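Local atomic coordinates of inulin fructotransferase (Bacillus sp. snu-7, PDB entry 2INV), a protein that cleaves inulin by intramolecular fructosyl transfer, probably releasing a cyclic difructose dianhydride from the chain end. Residues A293-R298 / L333-V338; V338-I343 / V369-S374; G357-V362 / S382-K387. All blocks are in the same frame, centred on the assembly; numbering follows the deposited sequence.

Contact 1: A293-R298 / L333-V338; sequences ANHIRR and LFAYNV
Strands 295-298 and 333-337 run parallel, their axes 4.7 Å apart and 10° from alignment, as stacked strands of successive coils in a right-handed parallel beta-helix. Five backbone hydrogen bonds join the two segments: Leu333 N to Asn294 O, Ile296 N to Leu333 O (2.8 Å), Ala335 N to Ile296 O, Arg298 N to Ala335 O and Asn337 N to Arg298 O. Ile296 CD1 makes an apolar CH-pi contact over the face of the Phe334 ring, 3.6 Å from Phe334 CZ. Arg298 packs by its stem and its guanidinium: CG lies 3.4 Å from Tyr336 CD2, the guanidinium is turned 78° from that ring, and Val338 CG2 covers the guanidinium's centre, 3.7 Å from Arg298 CZ. Arg297 makes the side-chain-to-backbone bond: its chain bends at chi2 and chi3 so that NH1 gives a nearly straight bond (164°) to Ala335 O at 3.2 Å, near the guanidinium plane. NH1 stands above the carbonyl plane, and Ala335 O is gripped twice, by it and by Arg298 N. A water accepts from Arg297 NH2 and donates to Asn337 OD1 at 2.7 Å. An alanine here would remove the second bond to Ala335 O and the water link to Asn337, and would probably weaken the hold between the strands on this face. Arg298 NH1 forms a salt bridge with Asp315, which also hydrogen-bonds Tyr336 OH. The face of His295, Leu333 and Ala335 meets the second subunit; His295 NE2 hydrogen-bonds Glu288 O of that subunit. On the other face, Ile296 and Phe334 pack on strand 320-323; strands 271-274 and 362-370 continue the stack.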
loop_
_atom_site.group_PDB
_atom_site.type_symbol
_atom_site.label_atom_id
_atom_site.label_comp_id
_atom_site.label_asym_id
_atom_site.label_seq_id
_atom_site.Cartn_x
_atom_site.Cartn_y
_atom_site.Cartn_z
ATOM N N ALA A 293 -7.740 3.057 13.611
ATOM C CA ALA A 293 -6.411 3.569 13.290
ATOM C C ALA A 293 -6.405 4.669 12.225
ATOM O O ALA A 293 -5.502 4.721 11.385
ATOM C CB ALA A 293 -5.518 2.421 12.843
ATOM N N ASN A 294 -7.395 5.555 12.271
ATOM C CA ASN A 294 -7.483 6.649 11.305
ATOM C C ASN A 294 -7.288 7.990 11.998
ATOM O O ASN A 294 -7.659 8.159 13.161
ATOM C CB ASN A 294 -8.863 6.676 10.636
ATOM C CG ASN A 294 -9.161 5.419 9.851
ATOM O OD1 ASN A 294 -8.579 5.172 8.792
ATOM N ND2 ASN A 294 -10.067 4.603 10.377
ATOM N N HIS A 295 -6.703 8.945 11.285
ATOM C CA HIS A 295 -6.538 10.278 11.847
ATOM C C HIS A 295 -7.631 11.119 11.224
ATOM O O HIS A 295 -7.669 11.316 10.009
ATOM C CB HIS A 295 -5.183 10.891 11.519
ATOM C CG HIS A 295 -4.865 12.102 12.340
ATOM N ND1 HIS A 295 -5.491 13.316 12.154
ATOM C CD2 HIS A 295 -3.932 12.303 13.298
ATOM C CE1 HIS A 295 -4.950 14.215 12.957
ATOM N NE2 HIS A 295 -4.001 13.625 13.660
ATOM N N ILE A 296 -8.524 11.609 12.070
ATOM C CA ILE A 296 -9.660 12.391 11.616
ATOM C C ILE A 296 -9.578 13.832 12.095
ATOM O O ILE A 296 -9.786 14.129 13.269
ATOM C CB ILE A 296 -10.946 11.713 12.108
ATOM C CG1 ILE A 296 -10.862 10.221 11.764
ATOM C CG2 ILE A 296 -12.170 12.347 11.475
ATOM C CD1 ILE A 296 -11.859 9.350 12.469
ATOM N N ARG A 297 -9.260 14.725 11.166
ATOM C CA ARG A 297 -9.114 16.138 11.462
ATOM C C ARG A 297 -10.157 17.005 10.786
ATOM O O ARG A 297 -10.248 17.076 9.559
ATOM C CB ARG A 297 -7.702 16.607 11.085
ATOM C CG ARG A 297 -7.618 18.026 10.529
ATOM C CD ARG A 297 -8.050 19.051 11.543
ATOM N NE ARG A 297 -7.060 20.110 11.704
ATOM C CZ ARG A 297 -6.866 20.779 12.837
ATOM N NH1 ARG A 297 -7.598 20.496 13.913
ATOM N NH2 ARG A 297 -5.933 21.723 12.901
ATOM N N ARG A 298 -10.941 17.671 11.623
ATOM C CA ARG A 298 -11.983 18.564 11.162
ATOM C C ARG A 298 -11.531 19.984 11.476
ATOM O O ARG A 298 -11.028 20.250 12.577
ATOM C CB ARG A 298 -13.288 18.256 11.896
ATOM C CG ARG A 298 -14.366 19.321 11.765
ATOM C CD ARG A 298 -14.784 19.507 10.322
ATOM N NE ARG A 298 -15.086 20.901 10.034
ATOM C CZ ARG A 298 -16.137 21.561 10.510
ATOM N NH1 ARG A 298 -17.010 20.957 11.303
ATOM N NH2 ARG A 298 -16.309 22.836 10.190
ATOM N N LEU A 333 -7.816 9.074 16.061
ATOM C CA LEU A 333 -7.427 10.336 16.690
ATOM C C LEU A 333 -8.199 11.481 16.037
ATOM O O LEU A 333 -8.043 11.738 14.845
ATOM C CB LEU A 333 -5.912 10.572 16.555
ATOM C CG LEU A 333 -5.288 11.629 17.490
ATOM C CD1 LEU A 333 -3.773 11.628 17.335
ATOM C CD2 LEU A 333 -5.848 13.013 17.198
ATOM N N PHE A 334 -9.036 12.153 16.826
ATOM C CA PHE A 334 -9.833 13.269 16.328
ATOM C C PHE A 334 -9.235 14.623 16.712
ATOM O O PHE A 334 -9.123 14.948 17.892
ATOM C CB PHE A 334 -11.265 13.209 16.875
ATOM C CG PHE A 334 -12.055 12.012 16.418
ATOM C CD1 PHE A 334 -11.811 10.752 16.957
ATOM C CD2 PHE A 334 -13.059 12.149 15.467
ATOM C CE1 PHE A 334 -12.554 9.647 16.562
ATOM C CE2 PHE A 334 -13.812 11.046 15.060
ATOM C CZ PHE A 334 -13.560 9.799 15.607
ATOM N N ALA A 335 -8.875 15.416 15.707
ATOM C CA ALA A 335 -8.314 16.749 15.926
ATOM C C ALA A 335 -9.313 17.737 15.339
ATOM O O ALA A 335 -9.412 17.897 14.124
ATOM C CB ALA A 335 -6.970 16.877 15.227
ATOM N N TYR A 336 -10.055 18.399 16.215
ATOM C CA TYR A 336 -11.078 19.341 15.793
ATOM C C TYR A 336 -10.759 20.787 16.165
ATOM O O TYR A 336 -10.664 21.144 17.346
ATOM C CB TYR A 336 -12.419 18.891 16.386
ATOM C CG TYR A 336 -13.611 19.738 16.038
ATOM C CD1 TYR A 336 -13.799 20.985 16.633
ATOM C CD2 TYR A 336 -14.573 19.287 15.136
ATOM C CE1 TYR A 336 -14.914 21.761 16.344
ATOM C CE2 TYR A 336 -15.697 20.057 14.839
ATOM C CZ TYR A 336 -15.860 21.288 15.446
ATOM O OH TYR A 336 -16.965 22.057 15.165
ATOM N N ASN A 337 -10.587 21.617 15.139
ATOM C CA ASN A 337 -10.279 23.034 15.327
ATOM C C ASN A 337 -11.224 23.865 14.460
ATOM O O ASN A 337 -11.013 24.023 13.250
ATOM C CB ASN A 337 -8.835 23.324 14.919
ATOM C CG ASN A 337 -8.363 24.675 15.381
ATOM O OD1 ASN A 337 -7.235 25.075 15.106
ATOM N ND2 ASN A 337 -9.211 25.376 16.112
ATOM N N VAL A 338 -12.271 24.388 15.085
ATOM C CA VAL A 338 -13.257 25.177 14.375
ATOM C C VAL A 338 -13.719 26.373 15.206
ATOM O O VAL A 338 -14.040 26.243 16.387
ATOM C CB VAL A 338 -14.481 24.307 14.005
ATOM C CG1 VAL A 338 -15.554 25.155 13.322
ATOM C CG2 VAL A 338 -14.051 23.177 13.089
HETATM O O HOH W 1 -5.283 23.215 15.414
#

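Contact 2: V338-I343 / V369-S374; sequences VPPANI and VSDVAS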
loop_
_atom_site.group_PDB
_atom_site.type_symbol
_atom_site.label_atom_id
_atom_site.label_comp_id
_atom_site.label_asym_id
_atom_site.label_seq_id
_atom_site.Cartn_x
_atom_site.Cartn_y
_atom_site.Cartn_z
ATOM N N VAL A 338 -12.271 24.388 15.085
ATOM C CA VAL A 338 -13.257 25.177 14.375
ATOM C C VAL A 338 -13.719 26.373 15.206
ATOM O O VAL A 338 -14.040 26.243 16.387
ATOM C CB VAL A 338 -14.481 24.307 14.005
ATOM C CG1 VAL A 338 -15.554 25.155 13.322
ATOM C CG2 VAL A 338 -14.051 23.177 13.089
ATOM N N PRO A 339 -13.704 27.571 14.603
ATOM C CA PRO A 339 -14.123 28.823 15.238
ATOM C C PRO A 339 -15.485 28.696 15.920
ATOM O O PRO A 339 -16.454 28.241 15.305
ATOM C CB PRO A 339 -14.160 29.792 14.060
ATOM C CG PRO A 339 -12.960 29.370 13.279
ATOM C CD PRO A 339 -12.980 27.844 13.345
ATOM N N PRO A 340 -15.566 29.054 17.212
ATOM C CA PRO A 340 -16.849 28.960 17.914
ATOM C C PRO A 340 -17.981 29.513 17.064
ATOM O O PRO A 340 -19.096 28.976 17.071
ATOM C CB PRO A 340 -16.621 29.805 19.154
ATOM C CG PRO A 340 -15.202 29.511 19.486
ATOM C CD PRO A 340 -14.491 29.487 18.126
ATOM N N ALA A 341 -17.664 30.557 16.302
ATOM C CA ALA A 341 -18.626 31.234 15.449
ATOM C C ALA A 341 -18.997 30.502 14.166
ATOM O O ALA A 341 -19.939 30.903 13.478
ATOM C CB ALA A 341 -18.106 32.625 15.113
ATOM N N ASN A 342 -18.264 29.457 13.815
ATOM C CA ASN A 342 -18.609 28.752 12.601
ATOM C C ASN A 342 -19.330 27.475 12.975
ATOM O O ASN A 342 -19.778 26.713 12.109
ATOM C CB ASN A 342 -17.363 28.456 11.780
ATOM C CG ASN A 342 -16.763 29.706 11.180
ATOM O OD1 ASN A 342 -17.458 30.522 10.575
ATOM N ND2 ASN A 342 -15.463 29.866 11.352
ATOM N N ILE A 343 -19.480 27.277 14.278
ATOM C CA ILE A 343 -20.136 26.097 14.792
ATOM C C ILE A 343 -21.660 26.154 14.754
ATOM O O ILE A 343 -22.313 27.002 15.373
ATOM C CB ILE A 343 -19.626 25.799 16.206
ATOM C CG1 ILE A 343 -18.118 25.508 16.126
ATOM C CG2 ILE A 343 -20.369 24.616 16.808
ATOM C CD1 ILE A 343 -17.437 25.330 17.448
ATOM N N VAL A 369 -9.274 15.903 20.481
ATOM C CA VAL A 369 -8.561 17.126 20.775
ATOM C C VAL A 369 -9.368 18.201 20.095
ATOM O O VAL A 369 -9.589 18.145 18.886
ATOM C CB VAL A 369 -7.149 17.137 20.160
ATOM C CG1 VAL A 369 -6.406 18.387 20.600
ATOM C CG2 VAL A 369 -6.395 15.885 20.560
ATOM N N SER A 370 -9.817 19.184 20.856
ATOM C CA SER A 370 -10.579 20.245 20.242
ATOM C C SER A 370 -10.443 21.534 21.006
ATOM O O SER A 370 -10.236 21.544 22.225
ATOM C CB SER A 370 -12.055 19.851 20.098
ATOM O OG SER A 370 -12.665 19.696 21.359
ATOM N N ASP A 371 -10.567 22.624 20.262
ATOM C CA ASP A 371 -10.444 23.961 20.808
ATOM C C ASP A 371 -11.678 24.352 21.613
ATOM O O ASP A 371 -11.664 25.358 22.334
ATOM C CB ASP A 371 -10.238 24.951 19.662
ATOM C CG ASP A 371 -11.419 24.983 18.709
ATOM O OD1 ASP A 371 -11.738 26.071 18.171
ATOM O OD2 ASP A 371 -12.028 23.916 18.496
ATOM N N VAL A 372 -12.736 23.555 21.502
ATOM C CA VAL A 372 -13.956 23.863 22.211
ATOM C C VAL A 372 -14.513 22.657 22.936
ATOM O O VAL A 372 -14.145 21.520 22.651
ATOM C CB VAL A 372 -15.031 24.385 21.242
ATOM C CG1 VAL A 372 -14.557 25.643 20.556
ATOM C CG2 VAL A 372 -15.353 23.313 20.206
ATOM N N ALA A 373 -15.396 22.920 23.891
ATOM C CA ALA A 373 -16.032 21.849 24.634
ATOM C C ALA A 373 -16.723 21.048 23.542
ATOM O O ALA A 373 -17.419 21.611 22.704
ATOM C CB ALA A 373 -17.054 22.413 25.611
ATOM N N SER A 374 -16.520 19.738 23.541
ATOM C CA SER A 374 -17.109 18.888 22.518
ATOM C C SER A 374 -17.602 17.567 23.080
ATOM O O SER A 374 -17.046 17.057 24.055
ATOM C CB SER A 374 -16.067 18.629 21.426
ATOM O OG SER A 374 -16.398 17.486 20.655
#
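The carboxylate of Asp371 faces the backbone of Val338. Its OD2 receives only a weak hydrogen bond from Val338 N, long at 3.5 Å though nearly straight, while OD1 stands 2.9 Å from Val338 O. Those last two atoms are both acceptors, and their closeness may raise the affinity of the carboxylate for a proton. Beside this polar meeting, Val372 divides its methyls between two partners: CG1 crosses obliquely to Pro340 CG at 4.1 Å, and CG2 meets Ile343 CD1 tip to tip at 4.0 Å. The split follows from a chi1 of -60°, which sends CG1 along the backbone N side and CG2 between N and the carbonyl carbon. In the next shell, Ser370 OG donates to Val372 O (2.7 Å), in the plane of that carbonyl, spanning the bend at 370-372. Asn342 N bonds to Pro339 O at 2.6 Å, closing a type I beta turn with Pro340 at its second position and Ile343 just after it. Ile343 also packs on Tyr336 and Pro350, and Asp371 on Tyr336 and Asn337. The arrangement is that of a parallel beta-helix in which the loops leaving strands 328-337 and 362-370, neighbours in the stack, pack on each other.

Contact 3: G357-V362 / S382-K387; sequences GGDANV and STTHSK
Two turns of the parallel beta-helix stack here one upon the other: segment 357-362 leads from strand 351-357 into strand 362-370, and segment 382-387 leads from strand 375-379 into strand 387-389. Their backbones run in step. Thr384 N donates to Gly358 O, Ala360 N to Thr384 O (3.0 Å), and Lys387 N to Asn361 O at 2.8 Å, this last nearly along the C=O axis. Ala360 and His385 both take left-handed backbone angles at the bends. At phi 126°, psi 166° Gly358 has backbone angles at which a CB would collide with the carbonyl O of Gly357, and it would also clash with Asn361 ND2. The side-chain bond is from Thr384 OG1 to Asp359 OD1, 2.7 Å, on the anti lone pair of that oxygen; Asp359 CG anti to its backbone N (chi1 -179°) brings the carboxylate across. The same OD1 lies 2.9 Å from His385 CD2, the carboxylate plane nearly perpendicular to the ring, while Thr384 CB covers a face of the imidazole. One water bridges the turns by accepting from Asn361 N and Asn361 ND2 and hydrogen-bonding Ser386 OG (2.7 Å); another accepts from Gly358 N and donates to Ser382 O at 2.8 Å. Asn361 also reaches the preceding coil, through ND2 to Gly324 O and OD1 to Asn327 N. Where the next strands begin, Val362 and Lys387 form a parallel bridge and Val362 CG2 packs alongside Lys387 CG (4.1 Å), while the lysine chain, bent at chi2, carries NZ to a hydrogen bond with Pro410 O of the third subunit. The turns are thus joined chiefly by backbone and water bonds, and Asp359 OD1, close to the imidazole, might modestly favour a protonated His385, whose charge the structure does not settle.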
loop_
_atom_site.group_PDB
_atom_site.type_symbol
_atom_site.label_atom_id
_atom_site.label_comp_id
_atom_site.label_asym_id
_atom_site.label_seq_id
_atom_site.Cartn_x
_atom_site.Cartn_y
_atom_site.Cartn_z
ATOM N N GLY A 357 -28.242 5.585 15.031
ATOM C CA GLY A 357 -29.209 4.548 15.294
ATOM C C GLY A 357 -28.477 3.251 15.123
ATOM O O GLY A 357 -27.398 3.210 14.533
ATOM N N GLY A 358 -29.045 2.177 15.632
ATOM C CA GLY A 358 -28.357 0.924 15.476
ATOM C C GLY A 358 -28.147 0.207 16.782
ATOM O O GLY A 358 -28.266 0.768 17.881
ATOM N N ASP A 359 -27.789 -1.056 16.630
ATOM C CA ASP A 359 -27.575 -1.936 17.744
ATOM C C ASP A 359 -26.149 -2.435 17.870
ATOM O O ASP A 359 -25.482 -2.729 16.870
ATOM C CB ASP A 359 -28.510 -3.128 17.600
ATOM C CG ASP A 359 -28.386 -4.099 18.736
ATOM O OD1 ASP A 359 -28.653 -3.699 19.888
ATOM O OD2 ASP A 359 -28.018 -5.261 18.474
ATOM N N ALA A 360 -25.690 -2.511 19.115
ATOM C CA ALA A 360 -24.367 -3.040 19.424
ATOM C C ALA A 360 -23.131 -2.294 18.937
ATOM O O ALA A 360 -22.039 -2.869 18.934
ATOM C CB ALA A 360 -24.296 -4.463 18.945
ATOM N N ASN A 361 -23.256 -1.032 18.546
ATOM C CA ASN A 361 -22.061 -0.352 18.093
ATOM C C ASN A 361 -21.098 -0.180 19.248
ATOM O O ASN A 361 -21.510 0.037 20.390
ATOM C CB ASN A 361 -22.420 0.963 17.420
ATOM C CG ASN A 361 -23.113 0.742 16.095
ATOM O OD1 ASN A 361 -22.489 0.328 15.113
ATOM N ND2 ASN A 361 -24.413 1.011 16.057
ATOM N N VAL A 362 -19.813 -0.329 18.944
ATOM C CA VAL A 362 -18.770 -0.228 19.951
ATOM C C VAL A 362 -17.793 0.891 19.619
ATOM O O VAL A 362 -17.238 0.940 18.518
ATOM C CB VAL A 362 -18.014 -1.562 20.054
ATOM C CG1 VAL A 362 -16.888 -1.460 21.065
ATOM C CG2 VAL A 362 -18.984 -2.671 20.449
ATOM N N SER A 382 -32.301 6.316 19.586
ATOM C CA SER A 382 -32.710 5.157 18.809
ATOM C C SER A 382 -31.779 3.995 19.094
ATOM O O SER A 382 -32.194 2.837 19.081
ATOM C CB SER A 382 -32.679 5.466 17.307
ATOM O OG SER A 382 -33.648 6.424 16.945
ATOM N N THR A 383 -30.520 4.311 19.368
ATOM C CA THR A 383 -29.514 3.292 19.630
ATOM C C THR A 383 -29.816 2.366 20.797
ATOM O O THR A 383 -30.462 2.744 21.770
ATOM C CB THR A 383 -28.135 3.922 19.914
ATOM O OG1 THR A 383 -28.176 4.625 21.165
ATOM C CG2 THR A 383 -27.750 4.871 18.806
ATOM N N THR A 384 -29.336 1.137 20.670
ATOM C CA THR A 384 -29.493 0.133 21.702
ATOM C C THR A 384 -28.214 -0.664 21.864
ATOM O O THR A 384 -27.480 -0.910 20.900
ATOM C CB THR A 384 -30.612 -0.886 21.389
ATOM O OG1 THR A 384 -30.300 -1.588 20.177
ATOM C CG2 THR A 384 -31.953 -0.195 21.266
ATOM N N HIS A 385 -27.959 -1.033 23.113
ATOM C CA HIS A 385 -26.822 -1.847 23.498
ATOM C C HIS A 385 -25.435 -1.407 22.992
ATOM O O HIS A 385 -24.567 -2.237 22.734
ATOM C CB HIS A 385 -27.144 -3.288 23.092
ATOM C CG HIS A 385 -28.564 -3.674 23.373
ATOM N ND1 HIS A 385 -29.217 -3.316 24.533
ATOM C CD2 HIS A 385 -29.476 -4.348 22.627
ATOM C CE1 HIS A 385 -30.465 -3.749 24.489
ATOM N NE2 HIS A 385 -30.646 -4.378 23.345
ATOM N N SER A 386 -25.229 -0.092 22.883
ATOM C CA SER A 386 -23.950 0.476 22.432
ATOM C C SER A 386 -22.920 0.375 23.553
ATOM O O SER A 386 -23.284 0.197 24.718
ATOM C CB SER A 386 -24.107 1.953 22.048
ATOM O OG SER A 386 -25.175 2.152 21.139
ATOM N N LYS A 387 -21.640 0.483 23.199
ATOM C CA LYS A 387 -20.553 0.410 24.180
ATOM C C LYS A 387 -19.556 1.538 23.937
ATOM O O LYS A 387 -19.067 1.708 22.814
ATOM C CB LYS A 387 -19.786 -0.912 24.065
ATOM C CG LYS A 387 -20.629 -2.165 24.150
ATOM C CD LYS A 387 -20.839 -2.608 25.578
ATOM C CE LYS A 387 -21.432 -4.009 25.604
ATOM N NZ LYS A 387 -21.866 -4.396 26.969
HETATM O O HOH W 2 -25.509 1.045 18.668
HETATM O O HOH W 3 -32.001 1.743 16.549
#

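All three contacts belong to the later coils of one parallel beta-helix. Contact 1 closes along the chain before contacts 2 and 3 open; the segments of those two alternate. Contacts 1 and 2 adjoin, with centres 12 Å apart: they share Val338, strand 328-337 runs from one into the other, and its neighbour 362-370 probably bonds to it through Val369. Centre to centre, contact 3 lies about 23 Å from contact 1 and 26 Å from contact 2, yet strand 362-370 starts in it and ends in contact 2. The coil running from strand 328-337 through 357-362 takes part in all three, held to the coil before it in contact 1 and to the coil after it in contacts 2 and 3.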